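Local coordinates for nuclear protein localization protein 4 homolog (Drosophila melanogaster, PDB 4RV0) that may act in a complex that binds ubiquitinated proteins and is needed to export misfolded proteins from the endoplasmic reticulum for degradation, as the ubiquitin-like N-terminal domain of Npl4, at residues L42-F55 / T69-Q81. Sequence-based numbering, arbitrary orientation.
Sequences LKVDGFGLFKERNF and TSLRHGDMVYLKQ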
loop_
_atom_site.group_PDB
_atom_site.type_symbol
_atom_site.label_atom_id
_atom_site.label_comp_id
_atom_site.label_asym_id
_atom_site.label_seq_id
_atom_site.Cartn_x
_atom_site.Cartn_y
_atom_site.Cartn_z
ATOM N N LEU B 42 -7.108 0.374 -18.186
ATOM C CA LEU B 42 -6.197 1.483 -17.929
ATOM C C LEU B 42 -6.031 2.400 -19.132
ATOM O O LEU B 42 -6.268 2.001 -20.278
ATOM C CB LEU B 42 -4.824 0.954 -17.527
ATOM C CG LEU B 42 -4.692 0.205 -16.202
ATOM C CD1 LEU B 42 -3.249 -0.225 -15.985
ATOM C CD2 LEU B 42 -5.192 1.058 -15.027
ATOM N N LYS B 43 -5.605 3.624 -18.862
ATOM C CA LYS B 43 -5.201 4.548 -19.908
ATOM C C LYS B 43 -3.697 4.423 -20.110
ATOM O O LYS B 43 -2.933 5.209 -19.550
ATOM C CB LYS B 43 -5.576 5.999 -19.587
ATOM C CG LYS B 43 -5.300 6.938 -20.784
ATOM C CD LYS B 43 -5.324 8.419 -20.408
ATOM C CE LYS B 43 -5.021 9.303 -21.626
ATOM N NZ LYS B 43 -6.261 9.835 -22.260
ATOM N N VAL B 44 -3.256 3.414 -20.856
ATOM C CA VAL B 44 -1.827 3.270 -21.122
ATOM C C VAL B 44 -1.447 3.088 -22.593
ATOM O O VAL B 44 -2.274 2.758 -23.436
ATOM C CB VAL B 44 -1.231 2.083 -20.343
ATOM C CG1 VAL B 44 -1.237 2.363 -18.834
ATOM C CG2 VAL B 44 -2.002 0.812 -20.657
ATOM N N ASP B 45 -0.170 3.327 -22.869
ATOM C CA ASP B 45 0.450 3.111 -24.170
ATOM C C ASP B 45 1.221 1.806 -24.033
ATOM O O ASP B 45 0.876 0.994 -23.168
ATOM C CB ASP B 45 1.387 4.270 -24.503
ATOM C CG ASP B 45 0.626 5.527 -24.934
ATOM O OD1 ASP B 45 -0.550 5.399 -25.331
ATOM O OD2 ASP B 45 1.187 6.638 -24.852
ATOM N N GLY B 46 2.200 1.560 -24.905
ATOM C CA GLY B 46 3.052 0.387 -24.775
ATOM C C GLY B 46 3.522 0.081 -23.361
ATOM O O GLY B 46 4.281 0.845 -22.777
ATOM N N PHE B 47 2.992 -0.984 -22.766
ATOM C CA PHE B 47 3.423 -1.390 -21.428
ATOM C C PHE B 47 3.926 -2.820 -21.385
ATOM O O PHE B 47 3.527 -3.659 -22.200
ATOM C CB PHE B 47 2.295 -1.226 -20.404
ATOM C CG PHE B 47 1.125 -2.148 -20.635
ATOM C CD1 PHE B 47 1.029 -3.361 -19.958
ATOM C CD2 PHE B 47 0.116 -1.796 -21.526
ATOM C CE1 PHE B 47 -0.066 -4.209 -20.171
ATOM C CE2 PHE B 47 -0.982 -2.630 -21.735
ATOM C CZ PHE B 47 -1.069 -3.835 -21.060
ATOM N N GLY B 48 4.756 -3.115 -20.396
ATOM C CA GLY B 48 5.077 -4.496 -20.078
ATOM C C GLY B 48 4.570 -4.833 -18.683
ATOM O O GLY B 48 4.438 -3.946 -17.839
ATOM N N LEU B 49 4.262 -6.106 -18.453
ATOM C CA LEU B 49 3.902 -6.592 -17.131
ATOM C C LEU B 49 5.010 -7.497 -16.615
ATOM O O LEU B 49 5.506 -8.369 -17.337
ATOM C CB LEU B 49 2.570 -7.344 -17.147
ATOM C CG LEU B 49 1.337 -6.543 -17.566
ATOM C CD1 LEU B 49 0.133 -7.425 -17.603
ATOM C CD2 LEU B 49 1.100 -5.412 -16.594
ATOM N N PHE B 50 5.381 -7.291 -15.357
ATOM C CA PHE B 50 6.508 -7.988 -14.760
ATOM C C PHE B 50 6.136 -8.627 -13.434
ATOM O O PHE B 50 5.216 -8.177 -12.742
ATOM C CB PHE B 50 7.698 -7.045 -14.586
ATOM C CG PHE B 50 8.241 -6.505 -15.880
ATOM C CD1 PHE B 50 9.386 -7.049 -16.433
ATOM C CD2 PHE B 50 7.621 -5.452 -16.529
ATOM C CE1 PHE B 50 9.904 -6.554 -17.620
ATOM C CE2 PHE B 50 8.128 -4.958 -17.721
ATOM C CZ PHE B 50 9.273 -5.507 -18.264
ATOM N N LYS B 51 6.859 -9.694 -13.100
ATOM C CA LYS B 51 6.586 -10.471 -11.906
ATOM C C LYS B 51 7.063 -9.777 -10.647
ATOM O O LYS B 51 6.546 -10.013 -9.559
ATOM C CB LYS B 51 7.218 -11.860 -12.009
ATOM C CG LYS B 51 6.411 -12.870 -12.812
ATOM C CD LYS B 51 7.127 -14.211 -12.866
ATOM C CE LYS B 51 6.418 -15.183 -13.805
ATOM N NZ LYS B 51 5.209 -15.783 -13.154
ATOM N N GLU B 52 8.028 -8.888 -10.813
ATOM C CA GLU B 52 8.608 -8.204 -9.675
ATOM C C GLU B 52 8.722 -6.710 -9.934
ATOM O O GLU B 52 8.761 -6.258 -11.081
ATOM C CB GLU B 52 9.970 -8.819 -9.310
ATOM C CG GLU B 52 10.987 -8.834 -10.438
ATOM C CD GLU B 52 10.691 -9.883 -11.493
ATOM O OE1 GLU B 52 11.096 -11.052 -11.315
ATOM O OE2 GLU B 52 10.046 -9.533 -12.502
ATOM N N ARG B 53 8.787 -5.952 -8.849
ATOM C CA ARG B 53 8.735 -4.505 -8.908
ATOM C C ARG B 53 9.920 -3.919 -9.647
ATOM O O ARG B 53 9.851 -2.813 -10.180
ATOM C CB ARG B 53 8.708 -3.954 -7.489
ATOM C CG ARG B 53 8.246 -2.536 -7.409
ATOM C CD ARG B 53 8.739 -1.911 -6.143
ATOM N NE ARG B 53 8.012 -2.333 -4.960
ATOM C CZ ARG B 53 6.848 -1.806 -4.593
ATOM N NH1 ARG B 53 6.298 -0.863 -5.353
ATOM N NH2 ARG B 53 6.239 -2.204 -3.473
ATOM N N ASN B 54 11.007 -4.677 -9.677
ATOM C CA ASN B 54 12.220 -4.255 -10.355
ATOM C C ASN B 54 12.263 -4.584 -11.849
ATOM O O ASN B 54 13.277 -4.346 -12.508
ATOM C CB ASN B 54 13.451 -4.779 -9.606
ATOM C CG ASN B 54 13.415 -6.276 -9.407
ATOM O OD1 ASN B 54 13.438 -7.045 -10.363
ATOM N ND2 ASN B 54 13.326 -6.697 -8.149
ATOM N N PHE B 55 11.182 -5.168 -12.361
ATOM C CA PHE B 55 11.009 -5.393 -13.801
ATOM C C PHE B 55 12.027 -6.350 -14.440
ATOM O O PHE B 55 12.588 -6.019 -15.485
ATOM C CB PHE B 55 11.065 -4.065 -14.592
ATOM C CG PHE B 55 10.092 -3.014 -14.136
ATOM C CD1 PHE B 55 8.758 -3.309 -13.928
ATOM C CD2 PHE B 55 10.528 -1.715 -13.927
ATOM C CE1 PHE B 55 7.873 -2.324 -13.512
ATOM C CE2 PHE B 55 9.660 -0.730 -13.511
ATOM C CZ PHE B 55 8.329 -1.030 -13.307
ATOM N N THR B 69 -0.741 -20.882 -15.011
ATOM C CA THR B 69 0.537 -21.573 -14.896
ATOM C C THR B 69 1.603 -20.692 -14.245
ATOM O O THR B 69 2.470 -21.188 -13.515
ATOM C CB THR B 69 1.043 -22.146 -16.248
ATOM O OG1 THR B 69 1.309 -21.085 -17.177
ATOM C CG2 THR B 69 0.020 -23.111 -16.842
ATOM N N SER B 70 1.536 -19.386 -14.495
ATOM C CA SER B 70 2.521 -18.461 -13.932
ATOM C C SER B 70 1.990 -17.622 -12.762
ATOM O O SER B 70 2.771 -17.004 -12.037
ATOM C CB SER B 70 3.103 -17.556 -15.027
ATOM O OG SER B 70 2.083 -16.937 -15.794
ATOM N N LEU B 71 0.673 -17.598 -12.571
ATOM C CA LEU B 71 0.090 -16.711 -11.563
ATOM C C LEU B 71 -0.907 -17.417 -10.673
ATOM O O LEU B 71 -1.619 -18.326 -11.103
ATOM C CB LEU B 71 -0.608 -15.533 -12.242
ATOM C CG LEU B 71 0.256 -14.626 -13.118
ATOM C CD1 LEU B 71 -0.626 -13.763 -14.019
ATOM C CD2 LEU B 71 1.148 -13.752 -12.245
ATOM N N ARG B 72 -0.957 -16.970 -9.424
ATOM C CA ARG B 72 -1.914 -17.461 -8.453
ATOM C C ARG B 72 -2.866 -16.352 -8.020
ATOM O O ARG B 72 -2.536 -15.167 -8.119
ATOM C CB ARG B 72 -1.143 -18.029 -7.263
ATOM C CG ARG B 72 -0.217 -19.183 -7.678
ATOM C CD ARG B 72 0.596 -19.695 -6.514
ATOM N NE ARG B 72 -0.236 -20.318 -5.494
ATOM C CZ ARG B 72 0.247 -20.997 -4.460
ATOM N NH1 ARG B 72 1.563 -21.132 -4.312
ATOM N NH2 ARG B 72 -0.580 -21.536 -3.571
ATOM N N HIS B 73 -4.038 -16.744 -7.533
ATOM C CA HIS B 73 -5.032 -15.808 -7.017
ATOM C C HIS B 73 -4.411 -14.795 -6.050
ATOM O O HIS B 73 -3.769 -15.174 -5.069
ATOM C CB HIS B 73 -6.134 -16.571 -6.296
ATOM C CG HIS B 73 -7.194 -15.695 -5.719
ATOM N ND1 HIS B 73 -8.001 -14.893 -6.494
ATOM C CD2 HIS B 73 -7.578 -15.486 -4.435
ATOM C CE1 HIS B 73 -8.847 -14.240 -5.718
ATOM N NE2 HIS B 73 -8.606 -14.577 -4.462
ATOM N N GLY B 74 -4.599 -13.509 -6.332
ATOM C CA GLY B 74 -4.078 -12.466 -5.462
ATOM C C GLY B 74 -2.656 -12.026 -5.758
ATOM O O GLY B 74 -2.143 -11.123 -5.091
ATOM N N ASP B 75 -1.997 -12.651 -6.733
ATOM C CA ASP B 75 -0.645 -12.220 -7.089
ATOM C C ASP B 75 -0.656 -10.803 -7.628
ATOM O O ASP B 75 -1.614 -10.387 -8.283
ATOM C CB ASP B 75 -0.002 -13.150 -8.119
ATOM C CG ASP B 75 0.603 -14.388 -7.489
ATOM O OD1 ASP B 75 0.467 -14.564 -6.255
ATOM O OD2 ASP B 75 1.196 -15.192 -8.233
HETATM N N MSE B 76 0.415 -10.066 -7.356
HETATM C CA MSE B 76 0.568 -8.732 -7.908
HETATM C C MSE B 76 1.615 -8.748 -9.008
HETATM O O MSE B 76 2.696 -9.319 -8.837
HETATM C CB MSE B 76 0.983 -7.748 -6.819
HETATM C CG MSE B 76 1.000 -6.301 -7.283
HETATM SE SE MSE B 76 0.288 -5.088 -5.912
HETATM C CE MSE B 76 1.635 -5.388 -4.537
ATOM N N VAL B 77 1.293 -8.141 -10.144
ATOM C CA VAL B 77 2.298 -7.912 -11.180
ATOM C C VAL B 77 2.551 -6.414 -11.298
ATOM O O VAL B 77 1.807 -5.606 -10.731
ATOM C CB VAL B 77 1.915 -8.536 -12.540
ATOM C CG1 VAL B 77 1.783 -10.032 -12.401
ATOM C CG2 VAL B 77 0.620 -7.943 -13.053
ATOM N N TYR B 78 3.619 -6.054 -12.000
ATOM C CA TYR B 78 4.108 -4.679 -12.026
ATOM C C TYR B 78 4.154 -4.154 -13.442
ATOM O O TYR B 78 4.778 -4.754 -14.326
ATOM C CB TYR B 78 5.484 -4.576 -11.341
ATOM C CG TYR B 78 5.405 -5.008 -9.899
ATOM C CD1 TYR B 78 5.173 -4.083 -8.883
ATOM C CD2 TYR B 78 5.509 -6.351 -9.558
ATOM C CE1 TYR B 78 5.069 -4.492 -7.557
ATOM C CE2 TYR B 78 5.409 -6.765 -8.245
ATOM C CZ TYR B 78 5.189 -5.835 -7.250
ATOM O OH TYR B 78 5.091 -6.268 -5.946
ATOM N N LEU B 79 3.488 -3.029 -13.648
ATOM C CA LEU B 79 3.386 -2.456 -14.970
ATOM C C LEU B 79 4.525 -1.483 -15.230
ATOM O O LEU B 79 4.813 -0.607 -14.412
ATOM C CB LEU B 79 2.008 -1.793 -15.169
ATOM C CG LEU B 79 1.638 -1.292 -16.573
ATOM C CD1 LEU B 79 0.132 -1.349 -16.791
ATOM C CD2 LEU B 79 2.153 0.134 -16.833
ATOM N N LYS B 80 5.184 -1.680 -16.370
ATOM C CA LYS B 80 6.232 -0.791 -16.850
ATOM C C LYS B 80 5.869 -0.194 -18.202
ATOM O O LYS B 80 5.531 -0.924 -19.136
ATOM C CB LYS B 80 7.542 -1.564 -17.014
ATOM C CG LYS B 80 8.644 -0.704 -17.621
ATOM C CD LYS B 80 9.927 -1.479 -17.828
ATOM C CE LYS B 80 11.068 -0.527 -18.173
ATOM N NZ LYS B 80 12.365 -1.247 -18.239
ATOM N N GLN B 81 5.844 1.127 -18.291
ATOM C CA GLN B 81 5.599 1.761 -19.579
ATOM C C GLN B 81 6.896 1.918 -20.364
ATOM O O GLN B 81 7.516 2.979 -20.308
ATOM C CB GLN B 81 4.899 3.098 -19.404
ATOM C CG GLN B 81 3.727 2.997 -18.472
ATOM C CD GLN B 81 2.681 4.039 -18.741
ATOM O OE1 GLN B 81 1.530 3.878 -18.358
ATOM N NE2 GLN B 81 3.070 5.117 -19.404
HETATM O O HOH W 1 4.518 -11.322 -9.413
#
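Gly48 and Phe50 pair with Lys80 and Tyr78 where strand 48-50 of the ubiquitin-like beta-grasp sheet of Npl4 runs antiparallel to the inner strand 76-80; on its far side Leu49 and Lys51 bond through their backbones to Leu59 and Thr57. Four backbone hydrogen bonds join the two strands; Gly48 N to Lys80 O is the shortest (2.6 Å), and Lys80 N meets Gly48 O almost straight, at 176°. On the face turned to helix 31-41 the packing is close and apolar. Leu79, its CG anti to the backbone N (chi1 -172°), sends CD2 against Phe47 CB (3.8 Å) and meets Leu42 tip to tip, CD1 to CD1 (3.7 Å), while Leu49 CD2 lies against Leu79 CB; Phe47 continues the layer onto Tyr35 and Val38 of the helix.

The other face carries a second packed layer, an aromatic one. Here the Tyr78 ring packs its face against the type I turn from Glu52 to Phe55: Arg53 N sits over it, offset toward the rim, Arg53 CB makes a CH-pi contact 3.9 Å from the Tyr78 ring centroid, and Lys51 O lies at the ring edge. A serine in place of Tyr78 would probably leave the turn without its flat support and set the aliphatic part of Arg53 free to move. Beyond that CB, the Arg53 guanidinium makes a cation-pi contact with an aromatic side chain of another protein's chain. The solvent side lies at Asp45, Gly46 and Gln81 and at the exposed Lys80, which runs extended across Phe50 and Phe55, its CB over the Phe55 ring, 3.7 Å from the centroid.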